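Local coordinates for protein polyporopepsin (Irpex lacteus, PDB 1WKR) that cleaves proteins with broad specificity and clots milk as a pepsin-like aspartic endopeptidase, held here in complex with the inhibitor pepstatin, at residues L256-G261 with F306-T311; I195-S200 with A226-A231; N9-Y14 with R276-A281; V16-G21 with G103-G108. All coordinates share one frame; numbering follows the deposited sequence.

Contact 1 (L256-G261 with F306-T311); sequences LFFTIG and FINGLT
Phe258 and Asn308 are the closest pair along the two backbones, yet their CA atoms lie 10.1 Å apart and no hydrogen bond joins the segments. Side chains bridge the gap. Phe258 CE2 comes to 3.7 Å from Asn308 OD1. The approach to the ring is oblique, and the ring and amide planes stand 84° apart. Both residues place CG beside the backbone N, with chi1 of -71° in Phe258 and -63° in Asn308, which sends ring and amide past each other in opposite directions. Ile260 adds a looser contact: its CD1 is 4.3 Å from Asn308 ND2. The three residues are buried, so the amide needs polar partners within the protein. Asn308 ND2 has one in Gln193 OE1 on strand 190-197. OD1 is also hydrogen-bonded outside the two segments. Asn308 belongs to the C-terminal psi loop. Its side chain lies about 7 Å from that of the active-site Asp212. Strand 306-308 runs parallel to strand 207-211 there and antiparallel to strand 218-220. Strand 256-260 lies between strands 190-197 and 263-267. Gly309 takes the N-cap position of helix 310-313, whose next residues include Phe312, an edge-to-face partner of Phe258.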
# COMPACT_ATOMS: atom_id res chain seq x y z
N LEU A 256 -16.44 1.96 -11.19
CA LEU A 256 -16.74 2.10 -9.78
C LEU A 256 -16.46 3.53 -9.37
O LEU A 256 -15.41 4.12 -9.73
CB LEU A 256 -15.89 1.19 -8.92
CG LEU A 256 -16.21 -0.26 -8.97
CD1 LEU A 256 -15.11 -1.15 -8.36
CD2 LEU A 256 -17.56 -0.56 -8.26
N PHE A 257 -17.39 4.14 -8.67
CA PHE A 257 -17.26 5.53 -8.23
C PHE A 257 -17.08 5.56 -6.74
O PHE A 257 -18.00 5.08 -6.01
CB PHE A 257 -18.49 6.35 -8.66
CG PHE A 257 -18.67 6.43 -10.16
CD1 PHE A 257 -18.07 7.43 -10.89
CD2 PHE A 257 -19.48 5.52 -10.84
CE1 PHE A 257 -18.27 7.54 -12.25
CE2 PHE A 257 -19.65 5.63 -12.24
CZ PHE A 257 -19.03 6.66 -12.92
N PHE A 258 -15.97 6.06 -6.28
CA PHE A 258 -15.63 6.13 -4.83
C PHE A 258 -15.90 7.58 -4.43
O PHE A 258 -15.37 8.53 -5.00
CB PHE A 258 -14.14 5.85 -4.64
CG PHE A 258 -13.79 4.39 -4.90
CD1 PHE A 258 -13.77 3.85 -6.19
CD2 PHE A 258 -13.37 3.58 -3.85
CE1 PHE A 258 -13.43 2.53 -6.40
CE2 PHE A 258 -13.03 2.27 -4.06
CZ PHE A 258 -13.06 1.73 -5.35
N THR A 259 -16.68 7.76 -3.38
CA THR A 259 -16.92 9.11 -2.82
C THR A 259 -16.05 9.25 -1.61
O THR A 259 -16.21 8.52 -0.64
CB THR A 259 -18.36 9.31 -2.45
OG1 THR A 259 -19.20 9.15 -3.63
CG2 THR A 259 -18.61 10.74 -1.89
N ILE A 260 -15.10 10.20 -1.70
CA ILE A 260 -14.08 10.43 -0.63
C ILE A 260 -13.91 11.92 -0.50
O ILE A 260 -13.67 12.65 -1.47
CB ILE A 260 -12.72 9.82 -1.05
CG1 ILE A 260 -12.85 8.32 -1.31
CG2 ILE A 260 -11.67 10.15 0.01
CD1 ILE A 260 -11.60 7.70 -1.96
N GLY A 261 -14.05 12.45 0.73
CA GLY A 261 -13.84 13.87 0.95
C GLY A 261 -14.81 14.76 0.17
O GLY A 261 -14.42 15.89 -0.14
N PHE A 306 -12.95 -2.02 3.92
CA PHE A 306 -12.34 -2.01 2.58
C PHE A 306 -10.84 -1.75 2.71
O PHE A 306 -10.42 -1.16 3.74
CB PHE A 306 -13.02 -0.93 1.64
CG PHE A 306 -12.82 0.48 2.14
CD1 PHE A 306 -11.66 1.19 1.90
CD2 PHE A 306 -13.83 1.12 2.87
CE1 PHE A 306 -11.47 2.47 2.35
CE2 PHE A 306 -13.66 2.41 3.32
CZ PHE A 306 -12.50 3.08 3.07
N ILE A 307 -10.14 -2.13 1.68
CA ILE A 307 -8.70 -1.74 1.53
C ILE A 307 -8.57 -1.22 0.10
O ILE A 307 -8.69 -2.00 -0.87
CB ILE A 307 -7.73 -2.89 1.81
CG1 ILE A 307 -7.92 -3.44 3.22
CG2 ILE A 307 -6.31 -2.38 1.62
CD1 ILE A 307 -7.06 -4.63 3.59
N ASN A 308 -8.27 0.07 -0.04
CA ASN A 308 -7.91 0.64 -1.35
C ASN A 308 -6.43 0.32 -1.54
O ASN A 308 -5.55 0.97 -0.95
CB ASN A 308 -8.18 2.14 -1.41
CG ASN A 308 -9.63 2.51 -1.26
OD1 ASN A 308 -10.55 1.69 -1.31
ND2 ASN A 308 -9.88 3.82 -1.07
N GLY A 309 -6.14 -0.70 -2.36
CA GLY A 309 -4.79 -1.24 -2.50
C GLY A 309 -4.03 -0.70 -3.65
O GLY A 309 -4.39 0.31 -4.27
N LEU A 310 -2.90 -1.37 -3.92
CA LEU A 310 -2.00 -0.97 -5.02
C LEU A 310 -2.72 -0.80 -6.33
O LEU A 310 -2.44 0.14 -7.05
CB LEU A 310 -0.93 -2.11 -5.14
CG LEU A 310 0.09 -1.98 -6.26
CD1 LEU A 310 1.34 -2.79 -5.85
CD2 LEU A 310 -0.44 -2.50 -7.59
N THR A 311 -3.70 -1.65 -6.64
CA THR A 311 -4.39 -1.60 -7.91
C THR A 311 -5.27 -0.37 -8.01
O THR A 311 -5.50 0.14 -9.12
CB THR A 311 -5.18 -2.88 -8.16
OG1 THR A 311 -5.98 -3.20 -6.96
CG2 THR A 311 -4.30 -4.07 -8.54

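Contact 2 (I195-S200 with A226-A231); sequences IRYGSS and AKYKKA
Tyr197 and Tyr228 both extend away from their own backbone N, with chi1 of 176° and 179°. This carries the Tyr197 ring off the end of strand 190-197 toward helix 222-232, and brings Tyr228 CE1 near the Tyr197 ring. The tyrosines meet only loosely, Tyr197 CD1 to Tyr228 CE1 at 4.5 Å. The closer contact is with Ala231, whose CB lies 3.7 Å from Tyr197 CD2. That methyl approaches the ring obliquely and also touches CE2 at 3.9 Å. A water continues the link at the polar end. It lies 2.7 Å from Tyr197 OH and donates to Ala231 O over 2.9 Å. Tyr197 OH is further held by the backbone N of Gln254, which helps fix where the ring sits. Tyr228 OH bonds to Gln272 OE1, and its ring rests on Leu256, Leu291 and Val293. Tyr228 and Ala231 are three positions apart, so they share one face of the helix. The arrangement is a helix packed against a beta sheet in the C-terminal lobe of the pepsin fold. The helix follows strand 218-220 of the psi loop that carries the active-site Asp212.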
# COMPACT_ATOMS: atom_id res chain seq x y z
N ILE A 195 -18.86 3.44 -2.14
CA ILE A 195 -18.60 2.93 -3.46
C ILE A 195 -19.92 2.62 -4.16
O ILE A 195 -20.79 1.94 -3.58
CB ILE A 195 -17.72 1.62 -3.44
CG1 ILE A 195 -16.48 1.79 -2.53
CG2 ILE A 195 -17.29 1.27 -4.88
CD1 ILE A 195 -15.69 0.45 -2.42
N ARG A 196 -20.05 3.07 -5.38
CA ARG A 196 -21.19 2.69 -6.25
C ARG A 196 -20.67 2.19 -7.55
O ARG A 196 -19.54 2.49 -8.00
CB ARG A 196 -22.14 3.86 -6.42
CG ARG A 196 -21.84 4.75 -7.27
CD ARG A 196 -23.17 5.71 -7.80
NE ARG A 196 -22.55 6.60 -8.77
CZ ARG A 196 -21.89 7.65 -8.50
NH1 ARG A 196 -21.76 7.98 -7.16
NH2 ARG A 196 -21.32 8.46 -9.29
N TYR A 197 -21.47 1.39 -8.24
CA TYR A 197 -21.13 0.80 -9.55
C TYR A 197 -22.06 1.46 -10.58
O TYR A 197 -23.27 1.42 -10.42
CB TYR A 197 -21.36 -0.71 -9.51
CG TYR A 197 -21.14 -1.39 -10.84
CD1 TYR A 197 -19.84 -1.64 -11.29
CD2 TYR A 197 -22.21 -1.74 -11.64
CE1 TYR A 197 -19.63 -2.26 -12.53
CE2 TYR A 197 -22.00 -2.40 -12.90
CZ TYR A 197 -20.72 -2.67 -13.26
OH TYR A 197 -20.41 -3.27 -14.47
N GLY A 198 -21.49 2.07 -11.60
CA GLY A 198 -22.31 2.79 -12.59
C GLY A 198 -23.06 3.90 -11.90
O GLY A 198 -22.71 4.44 -10.85
N SER A 199 -24.24 4.24 -12.47
CA SER A 199 -25.00 5.38 -11.98
C SER A 199 -25.93 5.04 -10.87
O SER A 199 -26.37 5.97 -10.17
CB SER A 199 -25.83 6.02 -13.13
OG SER A 199 -24.75 6.69 -14.00
N SER A 200 -26.31 3.75 -10.68
CA SER A 200 -27.50 3.43 -9.90
C SER A 200 -27.35 2.25 -9.01
O SER A 200 -28.37 1.74 -8.47
CB SER A 200 -28.74 3.19 -10.77
OG SER A 200 -28.59 2.08 -11.58
N ALA A 226 -20.29 -9.45 -2.87
CA ALA A 226 -21.42 -10.13 -3.52
C ALA A 226 -22.17 -9.22 -4.39
O ALA A 226 -22.60 -9.61 -5.50
CB ALA A 226 -22.32 -10.70 -2.38
N LYS A 227 -22.40 -7.97 -4.00
CA LYS A 227 -23.12 -6.98 -4.86
C LYS A 227 -22.32 -6.72 -6.13
O LYS A 227 -22.91 -6.57 -7.23
CB LYS A 227 -23.34 -5.67 -4.13
CG LYS A 227 -24.39 -5.84 -3.00
CD LYS A 227 -24.58 -4.47 -2.26
CE LYS A 227 -25.42 -4.76 -1.01
NZ LYS A 227 -25.61 -3.48 -0.26
N TYR A 228 -20.99 -6.61 -6.01
CA TYR A 228 -20.14 -6.35 -7.19
C TYR A 228 -20.16 -7.54 -8.16
O TYR A 228 -20.23 -7.34 -9.39
CB TYR A 228 -18.75 -6.08 -6.67
CG TYR A 228 -17.73 -5.82 -7.77
CD1 TYR A 228 -17.74 -4.60 -8.46
CD2 TYR A 228 -16.81 -6.79 -8.15
CE1 TYR A 228 -16.79 -4.33 -9.46
CE2 TYR A 228 -15.87 -6.51 -9.16
CZ TYR A 228 -15.86 -5.32 -9.76
OH TYR A 228 -14.92 -5.10 -10.76
N LYS A 229 -20.07 -8.75 -7.63
CA LYS A 229 -20.14 -9.94 -8.50
C LYS A 229 -21.47 -9.96 -9.18
O LYS A 229 -21.54 -10.23 -10.43
CB LYS A 229 -20.04 -11.21 -7.64
CG LYS A 229 -18.88 -11.61 -7.28
CD LYS A 229 -18.80 -12.98 -6.57
CE LYS A 229 -18.93 -14.17 -7.53
NZ LYS A 229 -18.82 -15.56 -6.90
N LYS A 230 -22.59 -9.65 -8.54
CA LYS A 230 -23.90 -9.65 -9.19
C LYS A 230 -23.91 -8.60 -10.24
O LYS A 230 -24.44 -8.85 -11.37
CB LYS A 230 -24.98 -9.39 -8.08
CG LYS A 230 -26.38 -9.33 -8.64
CD LYS A 230 -27.38 -8.90 -7.47
CE LYS A 230 -28.76 -8.63 -8.15
NZ LYS A 230 -29.88 -8.32 -7.10
N ALA A 231 -23.44 -7.38 -9.98
CA ALA A 231 -23.60 -6.22 -10.89
C ALA A 231 -22.74 -6.45 -12.13
O ALA A 231 -23.20 -6.01 -13.25
CB ALA A 231 -23.12 -4.98 -10.17
O HOH W 1 -22.24 -4.75 -15.70

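Contact 3 (N9-Y14 with R276-A281); sequences NQLVDY and RNLNTA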
# COMPACT_ATOMS: atom_id res chain seq x y z
N ASN A 9 7.41 -1.20 -9.65
CA ASN A 9 6.18 -1.98 -9.66
C ASN A 9 6.52 -3.42 -9.89
O ASN A 9 7.03 -3.77 -11.00
CB ASN A 9 5.29 -1.42 -10.78
CG ASN A 9 3.90 -1.98 -10.78
OD1 ASN A 9 3.70 -3.17 -10.52
ND2 ASN A 9 2.90 -1.16 -11.09
N GLN A 10 6.25 -4.29 -8.93
CA GLN A 10 6.45 -5.75 -9.04
C GLN A 10 5.10 -6.46 -9.14
O GLN A 10 4.98 -7.62 -8.74
CB GLN A 10 7.25 -6.30 -7.85
CG GLN A 10 8.64 -5.67 -7.72
CD GLN A 10 9.57 -6.37 -6.73
OE1 GLN A 10 10.78 -6.41 -7.01
NE2 GLN A 10 9.03 -6.91 -5.67
N LEU A 11 4.08 -5.76 -9.62
CA LEU A 11 2.75 -6.29 -9.96
C LEU A 11 1.91 -6.52 -8.73
O LEU A 11 0.76 -6.02 -8.65
CB LEU A 11 2.81 -7.63 -10.78
CG LEU A 11 3.73 -7.59 -11.97
CD1 LEU A 11 3.62 -8.93 -12.74
CD2 LEU A 11 3.50 -6.39 -12.87
N VAL A 12 2.42 -7.23 -7.75
CA VAL A 12 1.70 -7.48 -6.48
C VAL A 12 2.08 -6.47 -5.41
O VAL A 12 1.40 -6.36 -4.38
CB VAL A 12 1.85 -8.93 -5.99
CG1 VAL A 12 1.24 -9.91 -7.05
CG2 VAL A 12 3.28 -9.33 -5.71
N ASP A 13 3.21 -5.80 -5.58
CA ASP A 13 3.69 -4.81 -4.59
C ASP A 13 4.59 -3.85 -5.30
O ASP A 13 4.96 -4.09 -6.47
CB ASP A 13 4.40 -5.52 -3.40
CG ASP A 13 5.54 -6.40 -3.87
OD1 ASP A 13 6.46 -5.94 -4.48
OD2 ASP A 13 5.47 -7.64 -3.49
N TYR A 14 4.95 -2.76 -4.63
CA TYR A 14 6.04 -1.87 -5.06
C TYR A 14 7.18 -1.98 -4.06
O TYR A 14 6.95 -2.16 -2.85
CB TYR A 14 5.57 -0.38 -5.03
CG TYR A 14 5.06 0.10 -6.37
CD1 TYR A 14 3.72 -0.14 -6.76
CD2 TYR A 14 5.87 0.84 -7.22
CE1 TYR A 14 3.25 0.33 -8.01
CE2 TYR A 14 5.41 1.33 -8.41
CZ TYR A 14 4.09 1.10 -8.79
OH TYR A 14 3.62 1.59 -9.98
N ARG A 276 -3.65 -7.57 -18.79
CA ARG A 276 -3.86 -8.83 -19.49
C ARG A 276 -2.59 -9.40 -20.14
O ARG A 276 -2.47 -10.65 -20.19
CB ARG A 276 -4.94 -8.68 -20.53
CG ARG A 276 -6.32 -8.57 -19.88
CD ARG A 276 -7.43 -8.24 -20.86
NE ARG A 276 -7.36 -6.81 -21.25
CZ ARG A 276 -8.34 -6.20 -21.94
NH1 ARG A 276 -9.37 -6.89 -22.43
NH2 ARG A 276 -8.29 -4.89 -22.11
N ASN A 277 -1.64 -8.58 -20.48
CA ASN A 277 -0.39 -9.13 -21.04
C ASN A 277 0.38 -9.78 -20.00
O ASN A 277 1.37 -10.52 -20.34
CB ASN A 277 0.41 -8.06 -21.79
CG ASN A 277 1.11 -7.12 -20.94
OD1 ASN A 277 0.54 -6.39 -20.06
ND2 ASN A 277 2.46 -7.03 -20.99
N LEU A 278 0.07 -9.66 -18.70
CA LEU A 278 0.69 -10.26 -17.54
C LEU A 278 -0.18 -11.24 -16.85
O LEU A 278 -0.00 -11.57 -15.69
CB LEU A 278 1.19 -9.14 -16.61
CG LEU A 278 2.17 -8.16 -17.22
CD1 LEU A 278 2.40 -6.95 -16.23
CD2 LEU A 278 3.51 -8.90 -17.49
N ASN A 279 -1.23 -11.77 -17.55
CA ASN A 279 -2.11 -12.71 -16.94
C ASN A 279 -1.39 -13.99 -16.40
O ASN A 279 -1.81 -14.59 -15.45
CB ASN A 279 -3.24 -13.17 -17.90
CG ASN A 279 -4.36 -12.21 -18.00
OD1 ASN A 279 -4.50 -11.27 -17.17
ND2 ASN A 279 -5.23 -12.36 -19.00
N THR A 280 -0.23 -14.35 -17.07
CA THR A 280 0.44 -15.59 -16.59
C THR A 280 1.01 -15.32 -15.22
O THR A 280 1.19 -16.33 -14.46
CB THR A 280 1.57 -16.01 -17.56
OG1 THR A 280 2.42 -15.01 -17.69
CG2 THR A 280 0.99 -16.34 -18.78
N ALA A 281 1.26 -14.13 -14.83
CA ALA A 281 1.87 -13.81 -13.49
C ALA A 281 0.94 -14.25 -12.40
O ALA A 281 1.36 -14.45 -11.23
CB ALA A 281 2.24 -12.37 -13.36
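Leu11, which makes the whole contact from its side, has a positive phi, unusual for a residue other than glycine (phi 77°, psi -52°). It is the middle residue of a classic gamma turn, in which Val12 N makes a weak 2.8 Å hydrogen bond to Gln10 O. The turn directs the isobutyl group at segment 276-281. Its two methyls divide the work. Leu11 CD2 meets Leu278 CD1 at 3.6 Å, and Leu11 CD1 meets Ala281 CB at 3.8 Å. The leucine side chains cross at about a right angle. The contact is wholly apolar. Polar bonds instead brace the turn from within. Asn9 OD1 accepts from Leu11 N at 2.8 Å to form an Asx turn, the N-H arriving nearly in line with the carbonyl, at 161°. Gln10 NE2 gives to the syn lone pair of Asp13 OD1 at 3.0 Å. The CA of Asn9 sits over the centre of one face of the Tyr14 ring. Val12 O also bonds to Thr216 OG1. Residues 9-14 connect antiparallel strands 3-9 and 14-20, and segment 276-281 is a 3-10 stretch, probably of the C-terminal lobe. The contact is consistent with the lobe interface of a pepsin-like proteinase.

Contact 4 (V16-G21 with G103-G108); sequences VNVGVG and GILGVG
Val16 and Leu105 form the tighter part of this contact, which packs a strand of the N-terminal psi loop of the pepsin fold against strand 14-20. That psi-loop strand, 103-106, runs parallel to strand 25-32, the strand ending at the active-site Asp32. It is also antiparallel to strand 39-40. Leu105 reaches across to strand 14-20 with CG trans to its N, chi1 -175°. Its CD2 then packs on Val16 CG2, and the two side chains cross at about a right angle. Val18 is the looser partner. Its CG2 lies 4.4 Å from Leu105 CD1, and Val18 also rests on Val77 and Leu79 of strand 67-79. Val16 and Val18 alternate with Asn17, so both valines face inward. Asn17 is on the solvent side of the strand, where it touches Thr26. No hydrogen bond joins the segments, and all three touching residues are buried. Val128 of helix 128-134 also packs on Leu105. The Leu105 side chain is about 6 Å from that of Asp32, which puts this apolar layer close to the active site. The nearest approach across the contact is Val16 CG2 to Leu105 CD2, at 3.9 Å.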
# COMPACT_ATOMS: atom_id res chain seq x y z
N VAL A 16 11.20 -0.18 -3.00
CA VAL A 16 12.19 0.88 -3.12
C VAL A 16 13.50 0.30 -2.63
O VAL A 16 13.58 -0.53 -1.74
CB VAL A 16 11.85 2.17 -2.33
CG1 VAL A 16 10.66 2.89 -2.91
CG2 VAL A 16 11.58 1.84 -0.86
N ASN A 17 14.60 0.79 -3.23
CA ASN A 17 15.95 0.56 -2.69
C ASN A 17 16.18 1.38 -1.49
O ASN A 17 15.94 2.59 -1.42
CB ASN A 17 17.02 0.94 -3.79
CG ASN A 17 17.00 -0.09 -4.85
OD1 ASN A 17 17.35 0.39 -6.06
ND2 ASN A 17 16.72 -1.24 -4.68
N VAL A 18 16.70 0.71 -0.45
CA VAL A 18 16.95 1.33 0.86
C VAL A 18 18.36 0.96 1.28
O VAL A 18 18.69 -0.28 1.34
CB VAL A 18 15.95 0.86 1.94
CG1 VAL A 18 16.17 1.53 3.25
CG2 VAL A 18 14.51 1.08 1.43
N GLY A 19 19.21 1.91 1.55
CA GLY A 19 20.54 1.58 2.12
C GLY A 19 20.47 1.46 3.60
O GLY A 19 19.77 2.21 4.30
N VAL A 20 21.20 0.49 4.16
CA VAL A 20 21.31 0.29 5.58
C VAL A 20 22.79 0.09 5.92
O VAL A 20 23.46 -0.76 5.29
CB VAL A 20 20.48 -0.88 6.07
CG1 VAL A 20 20.60 -0.97 7.60
CG2 VAL A 20 18.98 -0.74 5.64
N GLY A 21 23.25 0.88 6.86
CA GLY A 21 24.68 0.79 7.36
C GLY A 21 25.54 1.89 6.73
O GLY A 21 25.17 2.66 5.88
N GLY A 103 12.15 -7.26 2.73
CA GLY A 103 11.45 -6.86 3.92
C GLY A 103 10.48 -5.73 3.53
O GLY A 103 10.07 -5.63 2.38
N ILE A 104 10.14 -4.90 4.55
CA ILE A 104 9.12 -3.85 4.40
C ILE A 104 9.70 -2.50 4.79
O ILE A 104 10.43 -2.39 5.80
CB ILE A 104 7.85 -4.18 5.25
CG1 ILE A 104 7.12 -5.35 4.60
CG2 ILE A 104 6.96 -2.94 5.41
CD1 ILE A 104 5.81 -5.76 5.33
N LEU A 105 9.31 -1.49 4.03
CA LEU A 105 9.46 -0.08 4.43
C LEU A 105 8.13 0.34 5.09
O LEU A 105 7.12 0.44 4.38
CB LEU A 105 9.80 0.81 3.26
CG LEU A 105 10.10 2.28 3.66
CD1 LEU A 105 11.47 2.36 4.30
CD2 LEU A 105 10.00 3.19 2.48
N GLY A 106 8.13 0.48 6.41
CA GLY A 106 6.89 0.66 7.17
C GLY A 106 6.54 2.12 7.29
O GLY A 106 7.15 2.88 8.06
N VAL A 107 5.58 2.54 6.47
CA VAL A 107 5.15 3.97 6.38
C VAL A 107 3.68 4.15 6.78
O VAL A 107 3.12 5.23 6.60
CB VAL A 107 5.49 4.58 5.01
CG1 VAL A 107 7.00 4.88 4.93
CG2 VAL A 107 5.08 3.68 3.83
N GLY A 108 3.12 3.14 7.44
CA GLY A 108 1.88 3.27 8.19
C GLY A 108 2.09 4.18 9.38
O GLY A 108 3.21 4.63 9.69

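Contacts 1 and 4 each use the corresponding psi-loop strand of their lobe, 306-308 or 103-106, near Asp212 or Asp32, but pack it on strands that do not correspond. Their centres are 25 Å apart, on opposite sides of the chain's centre. Contact 2 is 14 Å from contact 1, centre to centre, and shares its sheet, in which strands 190-197 and 256-260 are neighbours. Along the chain contact 4 precedes contact 2, and contact 2 precedes contact 1. Contact 3 encloses contacts 4 and 2, and its segments alternate with those of contact 1. The two touch where Leu310 CD1 packs 3.4 Å from Asp13 CA. Contacts 1, 2 and 4 lie within single lobes, while contact 3 probably helps join the two.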